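Local coordinates for protein CbsA (Xanthomonas oryzae pv. oryzae, PDB 5XYH) that probably hydrolyses 1,4-beta-glucosidic bonds of cellulose to release cellobiose, as an exoglucanase of glycoside hydrolase family 6 that degrades plant cell walls, at residues A[382-387]-A[391-396]; A[142-147]-A[232-237]. One frame throughout, in Å; residues are numbered along the deposited sequence.

Contact 1: A[382-387]-A[391-396]; sequences DRYCDP and TPDGTL
Tyr384 meets Thr391 by a CH-pi contact: Thr391 CG2 sits 4.0 Å from the centroid of the Tyr384 ring and 26° off its normal, so the methyl lies over one face, displaced toward the phenol end. Thr391 CB follows, 3.4 Å from Tyr384 OH, while Pro392 CD comes obliquely to the same end of the ring, 4.1 Å from Tyr384 CE1. A water extends the contact at the ring edge, 2.7 Å from Tyr384 OH, and donates to Asp393 OD2 at 2.8 Å. Thr391 chi1 (73°) sets its CG2 beside the backbone N and turns OG1 inward, where it accepts from Asp393 N at 3.1 Å. That ST turn sits within a type I turn from Thr391 to Gly394, closed by Gly394 N to Thr391 O. On the tyrosine side, Asp382 OD1 receives Tyr384 N through its anti lone pair (3.0 Å, 158°), while Arg383 grips Asp386 OD2 side-on with NE and NH2. Trp334 stacks on Tyr384, and a disulfide from Cys385 to Cys335 ties the 3-10 segment to an earlier part of the same chain. The arrangement is thus an Asx turn leading into a 3-10 turn, packed against an ST turn in the long surface loop between strand 354-358 and helix 411-419.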
ATOM      1  N   ASP A 382      11.014  -6.960 -13.256  1.00 13.98           N
ATOM      2  CA  ASP A 382      10.882  -5.517 -13.388  1.00 14.10           C
ATOM      3  C   ASP A 382      12.243  -4.901 -13.088  1.00 14.14           C
ATOM      4  O   ASP A 382      12.800  -5.135 -12.012  1.00 14.13           O
ATOM      5  CB  ASP A 382       9.818  -5.002 -12.418  1.00 13.99           C
ATOM      6  CG  ASP A 382       9.286  -3.619 -12.787  1.00 14.54           C
ATOM      7  OD1 ASP A 382      10.090  -2.664 -12.871  1.00 13.62           O
ATOM      8  OD2 ASP A 382       8.051  -3.496 -12.967  1.00 15.32           O
ATOM      9  N   ARG A 383      12.800  -4.150 -14.043  1.00 13.67           N
ATOM     10  CA  ARG A 383      14.118  -3.554 -13.820  1.00 14.37           C
ATOM     11  C   ARG A 383      14.140  -2.582 -12.641  1.00 13.98           C
ATOM     12  O   ARG A 383      15.217  -2.297 -12.110  1.00 13.85           O
ATOM     13  CB  ARG A 383      14.615  -2.833 -15.076  1.00 14.39           C
ATOM     14  CG  ARG A 383      14.646  -3.679 -16.330  1.00 15.99           C
ATOM     15  CD  ARG A 383      15.709  -4.786 -16.265  1.00 16.49           C
ATOM     16  NE  ARG A 383      17.055  -4.319 -15.906  1.00 15.84           N
ATOM     17  CZ  ARG A 383      17.893  -3.701 -16.733  1.00 16.62           C
ATOM     18  NH1 ARG A 383      17.528  -3.434 -17.987  1.00 16.64           N
ATOM     19  NH2 ARG A 383      19.101  -3.345 -16.298  1.00 17.03           N
ATOM     20  N   TYR A 384      12.989  -2.074 -12.195  1.00 14.05           N
ATOM     21  CA  TYR A 384      13.060  -1.259 -10.988  1.00 13.44           C
ATOM     22  C   TYR A 384      13.455  -2.075  -9.764  1.00 13.27           C
ATOM     23  O   TYR A 384      13.753  -1.483  -8.720  1.00 12.71           O
ATOM     24  CB  TYR A 384      11.733  -0.541 -10.746  1.00 14.45           C
ATOM     25  CG  TYR A 384      11.748   0.920 -11.150  1.00 15.02           C
ATOM     26  CD1 TYR A 384      11.563   1.294 -12.479  1.00 15.76           C
ATOM     27  CD2 TYR A 384      11.928   1.922 -10.204  1.00 15.24           C
ATOM     28  CE1 TYR A 384      11.557   2.618 -12.851  1.00 16.00           C
ATOM     29  CE2 TYR A 384      11.923   3.255 -10.565  1.00 15.35           C
ATOM     30  CZ  TYR A 384      11.742   3.598 -11.889  1.00 16.42           C
ATOM     31  OH  TYR A 384      11.730   4.920 -12.254  1.00 16.97           O
ATOM     32  N   CYS A 385      13.483  -3.412  -9.877  1.00 12.18           N
ATOM     33  CA  CYS A 385      13.962  -4.318  -8.836  1.00 13.46           C
ATOM     34  C   CYS A 385      15.411  -4.745  -9.062  1.00 13.98           C
ATOM     35  O   CYS A 385      15.944  -5.552  -8.287  1.00 13.53           O
ATOM     36  CB  CYS A 385      13.071  -5.575  -8.763  1.00 13.82           C
ATOM     37  SG  CYS A 385      11.280  -5.225  -8.567  1.00 15.49           S
ATOM     38  N   ASP A 386      16.034  -4.235 -10.119  1.00 13.10           N
ATOM     39  CA  ASP A 386      17.415  -4.525 -10.473  1.00 13.71           C
ATOM     40  C   ASP A 386      18.309  -3.467  -9.827  1.00 14.27           C
ATOM     41  O   ASP A 386      18.223  -2.284 -10.206  1.00 13.84           O
ATOM     42  CB  ASP A 386      17.544  -4.502 -11.997  1.00 14.41           C
ATOM     43  CG  ASP A 386      18.954  -4.724 -12.499  1.00 14.80           C
ATOM     44  OD1 ASP A 386      19.895  -4.744 -11.689  1.00 14.85           O
ATOM     45  OD2 ASP A 386      19.112  -4.870 -13.735  1.00 15.80           O
ATOM     46  N   PRO A 387      19.173  -3.826  -8.868  1.00 14.18           N
ATOM     47  CA  PRO A 387      20.037  -2.806  -8.227  1.00 14.89           C
ATOM     48  C   PRO A 387      20.890  -1.990  -9.196  1.00 14.75           C
ATOM     49  O   PRO A 387      21.255  -0.853  -8.859  1.00 14.64           O
ATOM     50  CB  PRO A 387      20.925  -3.632  -7.287  1.00 15.29           C
ATOM     51  CG  PRO A 387      20.148  -4.869  -7.022  1.00 15.34           C
ATOM     52  CD  PRO A 387      19.278  -5.141  -8.213  1.00 14.55           C
ATOM     53  N   THR A 391      17.226   4.263 -13.837  1.00 16.50           N
ATOM     54  CA  THR A 391      15.822   4.532 -14.133  1.00 17.31           C
ATOM     55  C   THR A 391      15.692   5.693 -15.116  1.00 18.53           C
ATOM     56  O   THR A 391      16.663   6.392 -15.401  1.00 17.36           O
ATOM     57  CB  THR A 391      15.069   4.865 -12.843  1.00 16.90           C
ATOM     58  OG1 THR A 391      15.461   6.170 -12.405  1.00 17.41           O
ATOM     59  CG2 THR A 391      15.373   3.843 -11.753  1.00 16.63           C
ATOM     60  N   PRO A 392      14.487   5.941 -15.638  1.00 18.74           N
ATOM     61  CA  PRO A 392      14.278   7.154 -16.448  1.00 19.02           C
ATOM     62  C   PRO A 392      14.498   8.450 -15.674  1.00 20.78           C
ATOM     63  O   PRO A 392      14.603   9.520 -16.298  1.00 19.69           O
ATOM     64  CB  PRO A 392      12.821   7.029 -16.908  1.00 19.75           C
ATOM     65  CG  PRO A 392      12.509   5.555 -16.807  1.00 19.29           C
ATOM     66  CD  PRO A 392      13.316   5.039 -15.668  1.00 19.21           C
ATOM     67  N   ASP A 393      14.555   8.391 -14.346  1.00 19.66           N
ATOM     68  CA  ASP A 393      14.802   9.568 -13.528  1.00 20.65           C
ATOM     69  C   ASP A 393      16.279   9.807 -13.293  1.00 20.96           C
ATOM     70  O   ASP A 393      16.637  10.793 -12.639  1.00 21.72           O
ATOM     71  CB  ASP A 393      14.055   9.450 -12.196  1.00 19.57           C
ATOM     72  CG  ASP A 393      12.574   9.668 -12.368  1.00 20.57           C
ATOM     73  OD1 ASP A 393      12.215  10.633 -13.074  1.00 24.57           O
ATOM     74  OD2 ASP A 393      11.766   8.894 -11.827  1.00 21.16           O
ATOM     75  N   GLY A 394      17.135   8.942 -13.824  1.00 19.85           N
ATOM     76  CA  GLY A 394      18.559   9.191 -13.825  1.00 20.00           C
ATOM     77  C   GLY A 394      19.305   8.765 -12.587  1.00 19.19           C
ATOM     78  O   GLY A 394      20.421   9.243 -12.369  1.00 20.34           O
ATOM     79  N   THR A 395      18.737   7.887 -11.763  1.00 17.48           N
ATOM     80  CA  THR A 395      19.457   7.316 -10.631  1.00 16.45           C
ATOM     81  C   THR A 395      19.359   5.798 -10.679  1.00 15.37           C
ATOM     82  O   THR A 395      18.578   5.227 -11.438  1.00 15.88           O
ATOM     83  CB  THR A 395      18.901   7.801  -9.282  1.00 17.18           C
ATOM     84  OG1 THR A 395      17.652   7.149  -9.033  1.00 15.59           O
ATOM     85  CG2 THR A 395      18.700   9.327  -9.261  1.00 16.73           C
ATOM     86  N   LEU A 396      20.125   5.144  -9.818  1.00 15.35           N
ATOM     87  CA  LEU A 396      19.944   3.717  -9.643  1.00 15.74           C
ATOM     88  C   LEU A 396      18.661   3.458  -8.848  1.00 15.48           C
ATOM     89  O   LEU A 396      18.017   4.379  -8.333  1.00 14.80           O
ATOM     90  CB  LEU A 396      21.159   3.101  -8.952  1.00 15.44           C
ATOM     91  CG  LEU A 396      22.464   3.073  -9.768  1.00 16.25           C
ATOM     92  CD1 LEU A 396      23.503   2.247  -9.026  1.00 16.21           C
ATOM     93  CD2 LEU A 396      22.236   2.546 -11.180  1.00 15.37           C
TER
HETATM   94  O   HOH W   1      12.312   6.661 -10.313  1.00 16.97           O

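Contact 2: A[142-147]-A[232-237]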
ATOM      1  N   VAL A 142     -11.988  -5.286   5.833  1.00 13.42           N
ATOM      2  CA  VAL A 142     -11.476  -3.970   5.442  1.00 13.14           C
ATOM      3  C   VAL A 142     -10.663  -4.155   4.174  1.00 13.27           C
ATOM      4  O   VAL A 142      -9.594  -4.784   4.198  1.00 13.07           O
ATOM      5  CB  VAL A 142     -10.625  -3.314   6.539  1.00 13.29           C
ATOM      6  CG1 VAL A 142     -10.081  -1.973   6.039  1.00 13.39           C
ATOM      7  CG2 VAL A 142     -11.425  -3.128   7.826  1.00 12.94           C
ATOM      8  N   ASN A 143     -11.152  -3.586   3.077  1.00 12.87           N
ATOM      9  CA  ASN A 143     -10.563  -3.764   1.755  1.00 12.52           C
ATOM     10  C   ASN A 143      -9.690  -2.572   1.362  1.00 12.47           C
ATOM     11  O   ASN A 143     -10.125  -1.415   1.444  1.00 12.00           O
ATOM     12  CB  ASN A 143     -11.661  -3.948   0.708  1.00 12.83           C
ATOM     13  CG  ASN A 143     -12.366  -5.272   0.829  1.00 13.52           C
ATOM     14  OD1 ASN A 143     -11.752  -6.297   1.149  1.00 13.26           O
ATOM     15  ND2 ASN A 143     -13.674  -5.266   0.580  1.00 13.67           N
ATOM     16  N   ILE A 144      -8.469  -2.862   0.916  1.00 11.69           N
ATOM     17  CA  ILE A 144      -7.678  -1.915   0.148  1.00 11.86           C
ATOM     18  C   ILE A 144      -8.044  -2.120  -1.316  1.00 11.54           C
ATOM     19  O   ILE A 144      -7.768  -3.178  -1.893  1.00 11.96           O
ATOM     20  CB  ILE A 144      -6.173  -2.106   0.383  1.00 12.02           C
ATOM     21  CG1 ILE A 144      -5.850  -1.816   1.858  1.00 11.31           C
ATOM     22  CG2 ILE A 144      -5.368  -1.203  -0.569  1.00 11.15           C
ATOM     23  CD1 ILE A 144      -4.411  -2.113   2.267  1.00 12.30           C
ATOM     24  N   ILE A 145      -8.663  -1.112  -1.922  1.00 11.62           N
ATOM     25  CA  ILE A 145      -9.258  -1.249  -3.249  1.00 11.68           C
ATOM     26  C   ILE A 145      -8.225  -0.903  -4.325  1.00 11.38           C
ATOM     27  O   ILE A 145      -7.878   0.268  -4.516  1.00 12.06           O
ATOM     28  CB  ILE A 145     -10.508  -0.377  -3.394  1.00 11.57           C
ATOM     29  CG1 ILE A 145     -11.581  -0.811  -2.382  1.00 12.07           C
ATOM     30  CG2 ILE A 145     -11.026  -0.456  -4.837  1.00 12.10           C
ATOM     31  CD1 ILE A 145     -12.136  -2.217  -2.611  1.00 12.34           C
ATOM     32  N   GLU A 146      -7.756  -1.935  -5.039  1.00 11.81           N
ATOM     33  CA  GLU A 146      -6.906  -1.921  -6.233  1.00 11.18           C
ATOM     34  C   GLU A 146      -5.784  -0.893  -6.165  1.00 11.29           C
ATOM     35  O   GLU A 146      -5.839   0.149  -6.837  1.00 12.05           O
ATOM     36  CB  GLU A 146      -7.761  -1.706  -7.485  1.00 11.64           C
ATOM     37  CG  GLU A 146      -8.711  -2.881  -7.808  1.00 11.30           C
ATOM     38  CD  GLU A 146      -7.987  -4.155  -8.229  1.00 12.22           C
ATOM     39  OE1 GLU A 146      -6.783  -4.084  -8.589  1.00 12.10           O
ATOM     40  OE2 GLU A 146      -8.637  -5.233  -8.203  1.00 11.87           O
ATOM     41  N   PRO A 147      -4.734  -1.177  -5.396  1.00 11.93           N
ATOM     42  CA  PRO A 147      -3.547  -0.318  -5.419  1.00 11.37           C
ATOM     43  C   PRO A 147      -2.973  -0.203  -6.824  1.00 12.29           C
ATOM     44  O   PRO A 147      -3.140  -1.088  -7.668  1.00 11.69           O
ATOM     45  CB  PRO A 147      -2.565  -1.031  -4.482  1.00 12.01           C
ATOM     46  CG  PRO A 147      -3.354  -1.998  -3.707  1.00 11.51           C
ATOM     47  CD  PRO A 147      -4.587  -2.323  -4.482  1.00 11.38           C
ATOM     48  N   THR A 232      -3.267   5.729   1.721  1.00 11.08           N
ATOM     49  CA  THR A 232      -2.025   6.144   1.083  1.00 11.48           C
ATOM     50  C   THR A 232      -0.875   5.232   1.514  1.00 11.66           C
ATOM     51  O   THR A 232      -0.958   4.519   2.522  1.00 11.39           O
ATOM     52  CB  THR A 232      -1.680   7.598   1.429  1.00 12.02           C
ATOM     53  OG1 THR A 232      -1.133   7.666   2.755  1.00 11.51           O
ATOM     54  CG2 THR A 232      -2.924   8.497   1.333  1.00 11.76           C
ATOM     55  N   ASN A 233       0.200   5.250   0.720  1.00 11.79           N
ATOM     56  CA  ASN A 233       1.479   4.597   1.011  1.00 11.11           C
ATOM     57  C   ASN A 233       1.439   3.081   0.885  1.00 11.83           C
ATOM     58  O   ASN A 233       2.411   2.422   1.298  1.00  9.82           O
ATOM     59  CB  ASN A 233       2.021   4.951   2.404  1.00 11.67           C
ATOM     60  CG  ASN A 233       3.542   5.101   2.411  1.00 12.03           C
ATOM     61  OD1 ASN A 233       4.124   5.607   1.450  1.00 11.99           O
ATOM     62  ND2 ASN A 233       4.185   4.690   3.509  1.00 11.16           N
ATOM     63  N   THR A 234       0.378   2.511   0.303  1.00 11.48           N
ATOM     64  CA  THR A 234       0.266   1.061   0.183  1.00 11.27           C
ATOM     65  C   THR A 234       1.503   0.493  -0.491  1.00 11.45           C
ATOM     66  O   THR A 234       1.829   0.864  -1.622  1.00 10.52           O
ATOM     67  CB  THR A 234      -0.978   0.678  -0.617  1.00 11.52           C
ATOM     68  OG1 THR A 234      -2.155   1.195   0.027  1.00 10.75           O
ATOM     69  CG2 THR A 234      -1.090  -0.841  -0.682  1.00 11.81           C
ATOM     70  N   ALA A 235       2.202  -0.385   0.225  1.00 10.94           N
ATOM     71  CA  ALA A 235       3.398  -1.055  -0.268  1.00 11.04           C
ATOM     72  C   ALA A 235       4.533  -0.087  -0.583  1.00 11.74           C
ATOM     73  O   ALA A 235       5.515  -0.482  -1.230  1.00 11.40           O
ATOM     74  CB  ALA A 235       3.080  -1.909  -1.508  1.00 11.56           C
ATOM     75  N   ASN A 236       4.443   1.180  -0.162  1.00 11.34           N
ATOM     76  CA  ASN A 236       5.562   2.086  -0.391  1.00 12.43           C
ATOM     77  C   ASN A 236       6.247   2.434   0.932  1.00 11.81           C
ATOM     78  O   ASN A 236       5.970   1.840   1.984  1.00 11.65           O
ATOM     79  CB  ASN A 236       5.125   3.355  -1.146  1.00 12.14           C
ATOM     80  CG  ASN A 236       6.231   3.890  -2.067  1.00 13.74           C
ATOM     81  OD1 ASN A 236       7.214   4.488  -1.601  1.00 13.72           O
ATOM     82  ND2 ASN A 236       6.081   3.662  -3.375  1.00 13.79           N
ATOM     83  N   TYR A 237       7.120   3.445   0.878  1.00 11.59           N
ATOM     84  CA  TYR A 237       8.084   3.711   1.938  1.00 12.22           C
ATOM     85  C   TYR A 237       8.094   5.153   2.448  1.00 11.89           C
ATOM     86  O   TYR A 237       8.953   5.496   3.268  1.00 11.72           O
ATOM     87  CB  TYR A 237       9.496   3.370   1.437  1.00 11.84           C
ATOM     88  CG  TYR A 237       9.693   1.939   0.946  1.00 11.73           C
ATOM     89  CD1 TYR A 237       9.428   1.579  -0.374  1.00 12.66           C
ATOM     90  CD2 TYR A 237      10.165   0.957   1.811  1.00 11.71           C
ATOM     91  CE1 TYR A 237       9.649   0.262  -0.826  1.00 12.63           C
ATOM     92  CE2 TYR A 237      10.378  -0.352   1.384  1.00 12.73           C
ATOM     93  CZ  TYR A 237      10.118  -0.699   0.066  1.00 13.09           C
ATOM     94  OH  TYR A 237      10.338  -2.008  -0.333  1.00 12.44           O
TER
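This is a sparse, buried van der Waals contact near the centre of the chain, where the carboxyl end of strand 140-145 faces the loop that follows strand 229-232. Thr234 makes it from the loop side with both branches. Its CG2 reaches Pro147 CG at 4.0 Å and lies almost as close to Pro147 CB, at 4.1 Å; its OG1 is 4.1 Å from Ile144 CG2. With chi1 at -59°, Thr234 CG2 stands anti to the backbone N and OG1 beside it, which directs the methyl to the proline ring. The polar need of the hydroxyl is met by Asp193 OD1, at the carboxyl end of strand 188-193, to which Thr234 OG1 is hydrogen-bonded; the Ile144 methyl only packs beside it. That strand lies between 140-145 and 229-232 in the parallel sheet, so the contact spans it at the carboxyl ends of the strands, the side where family 6 enzymes, with their distorted alpha/beta barrel, place the active-site cleft. The type II turn from Asn233 to Asn236 presents Thr234 and is closed by Asn236 N to Asn233 O at 2.8 Å. Its next residue is tethered too: Ala235 N bonds Asp296 OD2 and Ala235 O bonds Arg299 NH2. Just before Pro147, Glu146 OE2 is hydrogen-bonded to Tyr119 OH and to Asp94 N, while backbone hydrogen bonding of Ile144 with Leu90 ties the strand to 86-92.

Along the chain, contact 2 closes before contact 1 opens: 142-147 and 232-237 bracket helices and strands of the sheet, whereas 382-387 and 391-396 are separated by three residues of a single loop. Their centres lie 22 Å apart and their nearest atoms about 9 Å. Contact 2 is about 3 Å from the centre of the chain, contact 1 about 20 Å: one is interior packing of a strand's end against the loop after another strand, probably near the family 6 cleft, the other surface turn-to-turn packing. Across the sheet, 229-232 pairs with 292-296 and that with 354-358, whose following loop carries contact 1.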